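Local coordinates for Sys-1 protein (Caenorhabditis elegans, PDB 3C2G), which binds the TCF factor POP-1 directly and, as a beta-catenin, coregulates transcription of target genes in the Wnt asymmetry pathway, at residues A[549-557]-A[587-597]; A[567-578]-A[605-616]. All blocks are in the same frame, centred on the assembly; numbering follows the deposited sequence.

How the contacts relate
Both contacts lie at the C-terminal end of the all-helical armadillo domain, their centres about 44 and 46 Å from the centre of the chain and about 10 Å from each other. Their segments alternate along the chain: the 549-557 loop, helix 563-579, segment 587-597 leading into helix 591-598, then helix 603-613 with the turn after it. Contact 1 joins the first to the third and contact 2 the second to the fourth. The two touch directly, since Pro552 rests on Cys573, Leu556 on Val569 and Leu597 on Ala609. Leu594 of contact 1 reaches Leu570 and Leu612 of contact 2, giving one shared apolar core that closes the end of the superhelix.

Contact 1 of 2, residues A[549-557]-A[587-597]; sequences IDCPLNLLN and WTIDRPMLEGL
A cysteine sulfur-aromatic contact between Cys551 and Trp587 leads this packing of a 3-10 turn against the extended link before helix 591-598. Cys551 CB lies over the indole face, 3.6 Å from the centroid of the five-membered ring of Trp587, a CH-pi contact. With SG anti to the backbone N (chi1 -171°), the sulfur approaches the six-membered ring obliquely, and Cys551 SG comes to 3.3 Å from Trp587 CE3. Pro552 CD adds to the same face, near CZ2 and CH2. Were Trp587 replaced by an alanine, Cys551 and Pro552 CD would probably lose the flat surface they lean on, and a gap would be likely to open beside Leu577. At this end of the armadillo domain the 3-10 turn packs its leucines against helices 563-579 and 591-598. Leu553 forks, its CD2 meeting Leu594 CD2 at 3.9 Å and also touching Ile589 CG2, while CD1 reaches the CE methyl of selenomethionine Met593. Polar groups flank the core: Asn554 ND2 donates to Thr588 O at 3.2 Å, that oxygen lying nearly in the amide plane. Two waters link loop side chains to the facing backbone: one donates to Asp550 OD1 and accepts from Thr588 N, the other donates to Asn554 OD1 and Asn557 OD1 and accepts from Asp590 N. Asp590 N-caps the helix, its OD1 accepting from Met593 N at 3.3 Å.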
loop_
_atom_site.group_PDB
_atom_site.type_symbol
_atom_site.label_atom_id
_atom_site.label_comp_id
_atom_site.label_asym_id
_atom_site.label_seq_id
_atom_site.Cartn_x
_atom_site.Cartn_y
_atom_site.Cartn_z
ATOM N N ILE A 549 -22.764 -20.894 -24.302
ATOM C CA ILE A 549 -21.565 -21.609 -23.874
ATOM C C ILE A 549 -21.279 -22.782 -24.801
ATOM O O ILE A 549 -22.168 -23.565 -25.118
ATOM C CB ILE A 549 -21.674 -22.038 -22.381
ATOM C CG1 ILE A 549 -21.303 -20.859 -21.480
ATOM C CG2 ILE A 549 -20.796 -23.234 -22.052
ATOM C CD1 ILE A 549 -21.580 -21.098 -20.003
ATOM N N ASP A 550 -20.035 -22.873 -25.260
ATOM C CA ASP A 550 -19.569 -24.027 -26.026
ATOM C C ASP A 550 -19.286 -25.186 -25.067
ATOM O O ASP A 550 -19.096 -24.971 -23.865
ATOM C CB ASP A 550 -18.305 -23.663 -26.810
ATOM C CG ASP A 550 -18.049 -24.597 -28.003
ATOM O OD1 ASP A 550 -18.840 -25.555 -28.225
ATOM O OD2 ASP A 550 -17.047 -24.361 -28.725
ATOM N N CYS A 551 -19.263 -26.404 -25.604
ATOM C CA CYS A 551 -19.032 -27.630 -24.837
ATOM C C CYS A 551 -18.048 -27.493 -23.670
ATOM O O CYS A 551 -16.842 -27.410 -23.894
ATOM C CB CYS A 551 -18.514 -28.719 -25.769
ATOM S SG CYS A 551 -18.455 -30.322 -24.954
ATOM N N PRO A 552 -18.554 -27.488 -22.423
ATOM C CA PRO A 552 -17.675 -27.376 -21.251
ATOM C C PRO A 552 -16.638 -28.494 -21.171
ATOM O O PRO A 552 -15.540 -28.266 -20.673
ATOM C CB PRO A 552 -18.643 -27.455 -20.068
ATOM C CG PRO A 552 -19.958 -27.028 -20.631
ATOM C CD PRO A 552 -19.973 -27.567 -22.028
ATOM N N LEU A 553 -16.974 -29.677 -21.686
ATOM C CA LEU A 553 -16.042 -30.804 -21.696
ATOM C C LEU A 553 -14.671 -30.432 -22.259
ATOM O O LEU A 553 -13.647 -30.933 -21.792
ATOM C CB LEU A 553 -16.629 -32.018 -22.430
ATOM C CG LEU A 553 -15.869 -33.353 -22.312
ATOM C CD1 LEU A 553 -15.502 -33.705 -20.850
ATOM C CD2 LEU A 553 -16.637 -34.506 -22.953
ATOM N N ASN A 554 -14.659 -29.521 -23.231
ATOM C CA ASN A 554 -13.418 -29.038 -23.840
ATOM C C ASN A 554 -12.496 -28.268 -22.871
ATOM O O ASN A 554 -11.326 -28.038 -23.173
ATOM C CB ASN A 554 -13.726 -28.207 -25.097
ATOM C CG ASN A 554 -14.329 -29.045 -26.229
ATOM O OD1 ASN A 554 -14.009 -30.225 -26.393
ATOM N ND2 ASN A 554 -15.208 -28.430 -27.016
ATOM N N LEU A 555 -13.030 -27.879 -21.713
ATOM C CA LEU A 555 -12.229 -27.302 -20.627
ATOM C C LEU A 555 -11.218 -28.304 -20.055
ATOM O O LEU A 555 -10.271 -27.920 -19.375
ATOM C CB LEU A 555 -13.143 -26.840 -19.495
ATOM C CG LEU A 555 -13.596 -25.397 -19.277
ATOM C CD1 LEU A 555 -13.449 -24.488 -20.494
ATOM C CD2 LEU A 555 -15.042 -25.431 -18.799
ATOM N N LEU A 556 -11.445 -29.586 -20.321
ATOM C CA LEU A 556 -10.629 -30.651 -19.750
ATOM C C LEU A 556 -9.548 -31.110 -20.702
ATOM O O LEU A 556 -8.758 -31.982 -20.358
ATOM C CB LEU A 556 -11.489 -31.852 -19.372
ATOM C CG LEU A 556 -12.589 -31.700 -18.327
ATOM C CD1 LEU A 556 -13.153 -33.077 -18.010
ATOM C CD2 LEU A 556 -12.082 -31.025 -17.071
ATOM N N ASN A 557 -9.517 -30.524 -21.895
ATOM C CA ASN A 557 -8.530 -30.885 -22.920
ATOM C C ASN A 557 -7.071 -30.628 -22.495
ATOM O O ASN A 557 -6.146 -31.246 -23.029
ATOM C CB ASN A 557 -8.854 -30.198 -24.258
ATOM C CG ASN A 557 -10.188 -30.678 -24.872
ATOM O OD1 ASN A 557 -10.761 -31.694 -24.455
ATOM N ND2 ASN A 557 -10.678 -29.938 -25.869
ATOM N N TRP A 587 -21.802 -30.465 -30.455
ATOM C CA TRP A 587 -20.513 -30.293 -29.790
ATOM C C TRP A 587 -19.431 -31.098 -30.481
ATOM O O TRP A 587 -19.714 -32.059 -31.180
ATOM C CB TRP A 587 -20.569 -30.698 -28.317
ATOM C CG TRP A 587 -21.328 -29.761 -27.453
ATOM C CD1 TRP A 587 -21.698 -28.497 -27.757
ATOM C CD2 TRP A 587 -21.782 -30.005 -26.120
ATOM N NE1 TRP A 587 -22.370 -27.940 -26.715
ATOM C CE2 TRP A 587 -22.433 -28.841 -25.689
ATOM C CE3 TRP A 587 -21.698 -31.095 -25.249
ATOM C CZ2 TRP A 587 -23.014 -28.730 -24.419
ATOM C CZ3 TRP A 587 -22.273 -30.985 -23.973
ATOM C CH2 TRP A 587 -22.920 -29.811 -23.577
ATOM N N THR A 588 -18.188 -30.680 -30.298
ATOM C CA THR A 588 -17.068 -31.450 -30.784
ATOM C C THR A 588 -16.186 -31.784 -29.585
ATOM O O THR A 588 -15.597 -30.890 -28.970
ATOM C CB THR A 588 -16.304 -30.695 -31.891
ATOM O OG1 THR A 588 -17.152 -30.570 -33.040
ATOM C CG2 THR A 588 -15.032 -31.450 -32.296
ATOM N N ILE A 589 -16.135 -33.073 -29.253
ATOM C CA ILE A 589 -15.397 -33.558 -28.087
ATOM C C ILE A 589 -14.187 -34.416 -28.454
ATOM O O ILE A 589 -14.054 -34.878 -29.591
ATOM C CB ILE A 589 -16.310 -34.355 -27.104
ATOM C CG1 ILE A 589 -16.770 -35.681 -27.725
ATOM C CG2 ILE A 589 -17.491 -33.502 -26.654
ATOM C CD1 ILE A 589 -17.395 -36.650 -26.731
ATOM N N ASP A 590 -13.301 -34.589 -27.473
ATOM C CA ASP A 590 -12.219 -35.562 -27.527
ATOM C C ASP A 590 -12.764 -36.830 -26.887
ATOM O O ASP A 590 -12.672 -37.020 -25.673
ATOM C CB ASP A 590 -11.009 -35.033 -26.747
ATOM C CG ASP A 590 -9.771 -35.915 -26.881
ATOM O OD1 ASP A 590 -9.891 -37.137 -27.115
ATOM O OD2 ASP A 590 -8.661 -35.372 -26.726
ATOM N N ARG A 591 -13.348 -37.685 -27.716
ATOM C CA ARG A 591 -14.025 -38.884 -27.242
ATOM C C ARG A 591 -13.124 -39.877 -26.471
ATOM O O ARG A 591 -13.532 -40.369 -25.418
ATOM C CB ARG A 591 -14.755 -39.573 -28.399
ATOM C CG ARG A 591 -15.874 -40.482 -27.941
ATOM C CD ARG A 591 -16.324 -41.443 -29.030
ATOM N NE ARG A 591 -17.118 -42.525 -28.452
ATOM C CZ ARG A 591 -18.448 -42.561 -28.427
ATOM N NH1 ARG A 591 -19.170 -41.582 -28.966
ATOM N NH2 ARG A 591 -19.061 -43.591 -27.864
ATOM N N PRO A 592 -11.909 -40.183 -26.987
ATOM C CA PRO A 592 -11.030 -41.102 -26.248
ATOM C C PRO A 592 -10.654 -40.590 -24.862
ATOM O O PRO A 592 -10.490 -41.385 -23.935
ATOM C CB PRO A 592 -9.777 -41.190 -27.131
ATOM C CG PRO A 592 -10.237 -40.804 -28.482
ATOM C CD PRO A 592 -11.283 -39.754 -28.253
HETATM N N MSE A 593 -10.525 -39.276 -24.724
HETATM C CA MSE A 593 -10.285 -38.684 -23.416
HETATM C C MSE A 593 -11.438 -38.942 -22.441
HETATM O O MSE A 593 -11.211 -39.242 -21.270
HETATM C CB MSE A 593 -10.028 -37.192 -23.538
HETATM C CG MSE A 593 -9.509 -36.591 -22.261
HETATM SE SE MSE A 593 -10.463 -34.963 -21.809
HETATM C CE MSE A 593 -12.223 -35.690 -21.367
ATOM N N LEU A 594 -12.668 -38.825 -22.928
ATOM C CA LEU A 594 -13.840 -39.082 -22.102
ATOM C C LEU A 594 -13.942 -40.563 -21.724
ATOM O O LEU A 594 -14.365 -40.894 -20.619
ATOM C CB LEU A 594 -15.116 -38.596 -22.801
ATOM C CG LEU A 594 -16.477 -38.815 -22.132
ATOM C CD1 LEU A 594 -16.540 -38.172 -20.759
ATOM C CD2 LEU A 594 -17.578 -38.280 -23.019
ATOM N N GLU A 595 -13.551 -41.445 -22.643
ATOM C CA GLU A 595 -13.541 -42.883 -22.370
ATOM C C GLU A 595 -12.510 -43.183 -21.289
ATOM O O GLU A 595 -12.786 -43.938 -20.355
ATOM C CB GLU A 595 -13.264 -43.698 -23.638
ATOM N N GLY A 596 -11.340 -42.558 -21.413
ATOM C CA GLY A 596 -10.311 -42.607 -20.375
ATOM C C GLY A 596 -10.851 -42.311 -18.985
ATOM O O GLY A 596 -10.500 -42.997 -18.022
ATOM N N LEU A 597 -11.720 -41.304 -18.882
ATOM C CA LEU A 597 -12.297 -40.892 -17.597
ATOM C C LEU A 597 -13.254 -41.918 -16.974
ATOM O O LEU A 597 -13.479 -41.906 -15.763
ATOM C CB LEU A 597 -12.967 -39.520 -17.718
ATOM C CG LEU A 597 -12.035 -38.302 -17.798
ATOM C CD1 LEU A 597 -12.846 -37.038 -17.986
ATOM C CD2 LEU A 597 -11.139 -38.184 -16.565
HETATM O O HOH W 1 -18.049 -27.951 -29.527
HETATM O O HOH W 2 -13.572 -32.837 -24.996
#

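Contact 2 of 2, residues A[567-578]-A[605-616]; sequences HNVLVVCDKILE and IAKAANSLLSRF
The Arg615 guanidinium lies with one face against the backbone of helix 563-579, over Leu577 C, Glu578 N and CA, and Asp574 O, while the Asp574 carboxylate sits at its edge. The grip is side-on: Arg615 NE donates to Asp574 OD1 at 2.8 Å and Arg615 NH2 to Asp574 OD2 at 3.0 Å. Both carboxylate oxygens lie close to the guanidinium plane, yet the donors approach them from above the carboxylate plane, as the two flat groups are turned 51° apart. Two bonds to two oxygens should fix the rotation of both groups. A bend at chi2 (-89°) lays Arg615 CD against Leu577 CB, 3.8 Å away, the two side chains running past each other in opposite directions. Glu578 OE1 is a second acidic partner through a long salt bridge to Arg615 NH2, 3.6 Å away. Phe616 turns the edge of its ring to Leu613 O, and its CZ touches Leu577 CD1. At the other end of the contact Val571 CG2 covers one face of the His567 ring. Between these ends, two helices of the armadillo domain pack side by side and interlock as knobs into holes; the axes of segments 567-578 and 605-613 run in similar directions, 30° apart, and approach to 8.9 Å. Leu570 is a knob among Ile605, Ala608, Ala609 and Leu612; its CB meets Ala608 CB at 3.7 Å. Leu612 answers as the knob from the facing helix, set among Leu570, Cys573, Asp574 and Leu577. Its CG, placed anti to the backbone N, sends CD1 and CD2 over Cys573 CB, and Leu612 CD2 meets Leu570 CD2 at 3.8 Å.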
loop_
_atom_site.group_PDB
_atom_site.type_symbol
_atom_site.label_atom_id
_atom_site.label_comp_id
_atom_site.label_asym_id
_atom_site.label_seq_id
_atom_site.Cartn_x
_atom_site.Cartn_y
_atom_site.Cartn_z
ATOM N N HIS A 567 -15.260 -33.446 -12.104
ATOM C CA HIS A 567 -16.564 -33.965 -11.740
ATOM C C HIS A 567 -17.637 -32.945 -12.092
ATOM O O HIS A 567 -18.695 -33.317 -12.606
ATOM C CB HIS A 567 -16.622 -34.312 -10.254
ATOM C CG HIS A 567 -17.948 -34.853 -9.812
ATOM N ND1 HIS A 567 -18.384 -36.120 -10.141
ATOM C CD2 HIS A 567 -18.933 -34.299 -9.066
ATOM C CE1 HIS A 567 -19.582 -36.321 -9.623
ATOM N NE2 HIS A 567 -19.940 -35.232 -8.966
ATOM N N ASN A 568 -17.356 -31.667 -11.832
ATOM C CA ASN A 568 -18.330 -30.607 -12.097
ATOM C C ASN A 568 -18.609 -30.467 -13.594
ATOM O O ASN A 568 -19.754 -30.318 -14.031
ATOM C CB ASN A 568 -17.869 -29.276 -11.487
ATOM C CG ASN A 568 -18.225 -29.156 -10.014
ATOM O OD1 ASN A 568 -18.997 -29.953 -9.476
ATOM N ND2 ASN A 568 -17.679 -28.155 -9.361
ATOM N N VAL A 569 -17.535 -30.538 -14.367
ATOM C CA VAL A 569 -17.618 -30.430 -15.806
ATOM C C VAL A 569 -18.426 -31.588 -16.371
ATOM O O VAL A 569 -19.292 -31.382 -17.212
ATOM C CB VAL A 569 -16.220 -30.334 -16.424
ATOM C CG1 VAL A 569 -16.228 -30.767 -17.869
ATOM C CG2 VAL A 569 -15.697 -28.901 -16.282
ATOM N N LEU A 570 -18.170 -32.794 -15.880
ATOM C CA LEU A 570 -18.903 -33.969 -16.339
ATOM C C LEU A 570 -20.387 -33.863 -16.024
ATOM O O LEU A 570 -21.232 -34.139 -16.885
ATOM C CB LEU A 570 -18.334 -35.249 -15.725
ATOM C CG LEU A 570 -16.924 -35.630 -16.160
ATOM C CD1 LEU A 570 -16.319 -36.658 -15.214
ATOM C CD2 LEU A 570 -16.911 -36.126 -17.587
ATOM N N VAL A 571 -20.698 -33.457 -14.799
ATOM C CA VAL A 571 -22.073 -33.432 -14.326
ATOM C C VAL A 571 -22.886 -32.360 -15.037
ATOM O O VAL A 571 -24.024 -32.621 -15.441
ATOM C CB VAL A 571 -22.132 -33.263 -12.796
ATOM C CG1 VAL A 571 -23.563 -32.982 -12.305
ATOM C CG2 VAL A 571 -21.572 -34.520 -12.108
ATOM N N VAL A 572 -22.307 -31.168 -15.199
ATOM C CA VAL A 572 -23.017 -30.072 -15.841
ATOM C C VAL A 572 -23.329 -30.421 -17.293
ATOM O O VAL A 572 -24.419 -30.125 -17.784
ATOM C CB VAL A 572 -22.281 -28.688 -15.720
ATOM C CG1 VAL A 572 -21.169 -28.526 -16.750
ATOM C CG2 VAL A 572 -23.268 -27.553 -15.877
ATOM N N CYS A 573 -22.369 -31.060 -17.962
ATOM C CA CYS A 573 -22.550 -31.472 -19.342
ATOM C C CYS A 573 -23.703 -32.459 -19.464
ATOM O O CYS A 573 -24.570 -32.299 -20.324
ATOM C CB CYS A 573 -21.268 -32.084 -19.897
ATOM S SG CYS A 573 -20.035 -30.869 -20.354
ATOM N N ASP A 574 -23.720 -33.451 -18.580
ATOM C CA ASP A 574 -24.752 -34.464 -18.586
ATOM C C ASP A 574 -26.125 -33.857 -18.343
ATOM O O ASP A 574 -27.093 -34.232 -19.001
ATOM C CB ASP A 574 -24.456 -35.549 -17.552
ATOM C CG ASP A 574 -25.357 -36.759 -17.712
ATOM O OD1 ASP A 574 -25.206 -37.488 -18.723
ATOM O OD2 ASP A 574 -26.225 -36.969 -16.834
ATOM N N LYS A 575 -26.205 -32.914 -17.413
ATOM C CA LYS A 575 -27.463 -32.234 -17.127
ATOM C C LYS A 575 -27.923 -31.322 -18.268
ATOM O O LYS A 575 -29.130 -31.158 -18.489
ATOM C CB LYS A 575 -27.366 -31.457 -15.816
ATOM C CG LYS A 575 -27.387 -32.341 -14.583
ATOM C CD LYS A 575 -27.209 -31.526 -13.324
ATOM C CE LYS A 575 -27.220 -32.403 -12.074
ATOM N NZ LYS A 575 -28.541 -33.061 -11.860
ATOM N N ILE A 576 -26.976 -30.730 -18.997
ATOM C CA ILE A 576 -27.344 -29.930 -20.169
ATOM C C ILE A 576 -27.957 -30.822 -21.265
ATOM O O ILE A 576 -28.939 -30.443 -21.909
ATOM C CB ILE A 576 -26.153 -29.094 -20.734
ATOM C CG1 ILE A 576 -25.763 -27.971 -19.777
ATOM C CG2 ILE A 576 -26.509 -28.478 -22.085
ATOM C CD1 ILE A 576 -24.367 -27.448 -20.010
ATOM N N LEU A 577 -27.385 -32.008 -21.454
ATOM C CA LEU A 577 -27.827 -32.902 -22.520
ATOM C C LEU A 577 -29.129 -33.618 -22.188
ATOM O O LEU A 577 -29.859 -34.015 -23.093
ATOM C CB LEU A 577 -26.728 -33.889 -22.902
ATOM C CG LEU A 577 -25.472 -33.216 -23.455
ATOM C CD1 LEU A 577 -24.394 -34.223 -23.788
ATOM C CD2 LEU A 577 -25.805 -32.368 -24.677
ATOM N N GLU A 578 -29.426 -33.763 -20.897
ATOM C CA GLU A 578 -30.714 -34.291 -20.457
ATOM C C GLU A 578 -31.854 -33.382 -20.910
ATOM O O GLU A 578 -32.946 -33.865 -21.197
ATOM C CB GLU A 578 -30.745 -34.468 -18.934
ATOM C CG GLU A 578 -31.936 -35.268 -18.379
ATOM C CD GLU A 578 -31.821 -35.535 -16.859
ATOM O OE1 GLU A 578 -30.719 -35.950 -16.392
ATOM O OE2 GLU A 578 -32.837 -35.339 -16.131
ATOM N N ILE A 605 -16.254 -39.563 -10.487
ATOM C CA ILE A 605 -15.828 -39.174 -11.824
ATOM C C ILE A 605 -16.168 -40.265 -12.834
ATOM O O ILE A 605 -16.802 -39.994 -13.855
ATOM C CB ILE A 605 -14.320 -38.822 -11.871
ATOM C CG1 ILE A 605 -14.051 -37.552 -11.054
ATOM C CG2 ILE A 605 -13.842 -38.646 -13.312
ATOM C CD1 ILE A 605 -12.584 -37.153 -10.956
ATOM N N ALA A 606 -15.771 -41.500 -12.532
ATOM C CA ALA A 606 -16.033 -42.635 -13.417
ATOM C C ALA A 606 -17.524 -42.809 -13.722
ATOM O O ALA A 606 -17.902 -43.041 -14.872
ATOM C CB ALA A 606 -15.449 -43.907 -12.829
ATOM N N LYS A 607 -18.368 -42.675 -12.701
ATOM C CA LYS A 607 -19.818 -42.795 -12.880
ATOM C C LYS A 607 -20.390 -41.696 -13.779
ATOM O O LYS A 607 -21.233 -41.966 -14.637
ATOM C CB LYS A 607 -20.542 -42.809 -11.526
ATOM N N ALA A 608 -19.928 -40.462 -13.579
ATOM C CA ALA A 608 -20.384 -39.325 -14.380
ATOM C C ALA A 608 -19.952 -39.478 -15.835
ATOM O O ALA A 608 -20.733 -39.224 -16.759
ATOM C CB ALA A 608 -19.848 -38.036 -13.806
ATOM N N ALA A 609 -18.705 -39.912 -16.012
ATOM C CA ALA A 609 -18.105 -40.109 -17.325
ATOM C C ALA A 609 -18.944 -40.989 -18.251
ATOM O O ALA A 609 -19.300 -40.552 -19.348
ATOM C CB ALA A 609 -16.694 -40.659 -17.187
ATOM N N ASN A 610 -19.276 -42.209 -17.826
ATOM C CA ASN A 610 -20.043 -43.088 -18.717
ATOM C C ASN A 610 -21.515 -42.725 -18.853
ATOM O O ASN A 610 -22.125 -42.981 -19.898
ATOM C CB ASN A 610 -19.807 -44.596 -18.464
ATOM C CG ASN A 610 -19.880 -44.978 -17.001
ATOM O OD1 ASN A 610 -20.907 -44.792 -16.344
ATOM N ND2 ASN A 610 -18.791 -45.545 -16.484
ATOM N N SER A 611 -22.070 -42.073 -17.835
ATOM C CA SER A 611 -23.401 -41.471 -17.967
ATOM C C SER A 611 -23.398 -40.421 -19.079
ATOM O O SER A 611 -24.326 -40.364 -19.879
ATOM C CB SER A 611 -23.859 -40.835 -16.657
ATOM O OG SER A 611 -23.650 -41.705 -15.564
ATOM N N LEU A 612 -22.346 -39.603 -19.122
ATOM C CA LEU A 612 -22.185 -38.596 -20.170
ATOM C C LEU A 612 -21.862 -39.228 -21.528
ATOM O O LEU A 612 -22.336 -38.758 -22.564
ATOM C CB LEU A 612 -21.122 -37.557 -19.781
ATOM C CG LEU A 612 -20.770 -36.419 -20.753
ATOM C CD1 LEU A 612 -21.980 -35.577 -21.131
ATOM C CD2 LEU A 612 -19.687 -35.542 -20.175
ATOM N N LEU A 613 -21.062 -40.294 -21.515
ATOM C CA LEU A 613 -20.698 -41.024 -22.744
ATOM C C LEU A 613 -21.912 -41.511 -23.555
ATOM O O LEU A 613 -21.948 -41.366 -24.784
ATOM C CB LEU A 613 -19.779 -42.202 -22.409
ATOM C CG LEU A 613 -18.989 -42.872 -23.536
ATOM C CD1 LEU A 613 -17.941 -41.928 -24.133
ATOM C CD2 LEU A 613 -18.330 -44.157 -23.028
ATOM N N SER A 614 -22.911 -42.055 -22.863
ATOM C CA SER A 614 -24.100 -42.602 -23.518
ATOM C C SER A 614 -24.941 -41.566 -24.273
ATOM O O SER A 614 -25.835 -41.931 -25.035
ATOM C CB SER A 614 -24.975 -43.348 -22.506
ATOM O OG SER A 614 -25.653 -42.442 -21.649
ATOM N N ARG A 615 -24.660 -40.284 -24.061
ATOM C CA ARG A 615 -25.417 -39.208 -24.708
ATOM C C ARG A 615 -25.035 -39.015 -26.176
ATOM O O ARG A 615 -25.852 -38.555 -26.983
ATOM C CB ARG A 615 -25.219 -37.878 -23.974
ATOM C CG ARG A 615 -25.515 -37.899 -22.487
ATOM C CD ARG A 615 -26.955 -37.587 -22.182
ATOM N NE ARG A 615 -27.154 -37.439 -20.745
ATOM C CZ ARG A 615 -28.343 -37.410 -20.153
ATOM N NH1 ARG A 615 -29.448 -37.523 -20.877
ATOM N NH2 ARG A 615 -28.425 -37.268 -18.836
ATOM N N PHE A 616 -23.802 -39.375 -26.516
ATOM C CA PHE A 616 -23.229 -39.038 -27.816
ATOM C C PHE A 616 -23.533 -40.039 -28.929
ATOM O O PHE A 616 -23.823 -41.201 -28.653
ATOM C CB PHE A 616 -21.721 -38.805 -27.660
ATOM C CG PHE A 616 -21.403 -37.563 -26.891
ATOM C CD1 PHE A 616 -21.170 -36.364 -27.557
ATOM C CD2 PHE A 616 -21.394 -37.576 -25.501
ATOM C CE1 PHE A 616 -20.911 -35.205 -26.852
ATOM C CE2 PHE A 616 -21.137 -36.427 -24.789
ATOM C CZ PHE A 616 -20.894 -35.235 -25.463
#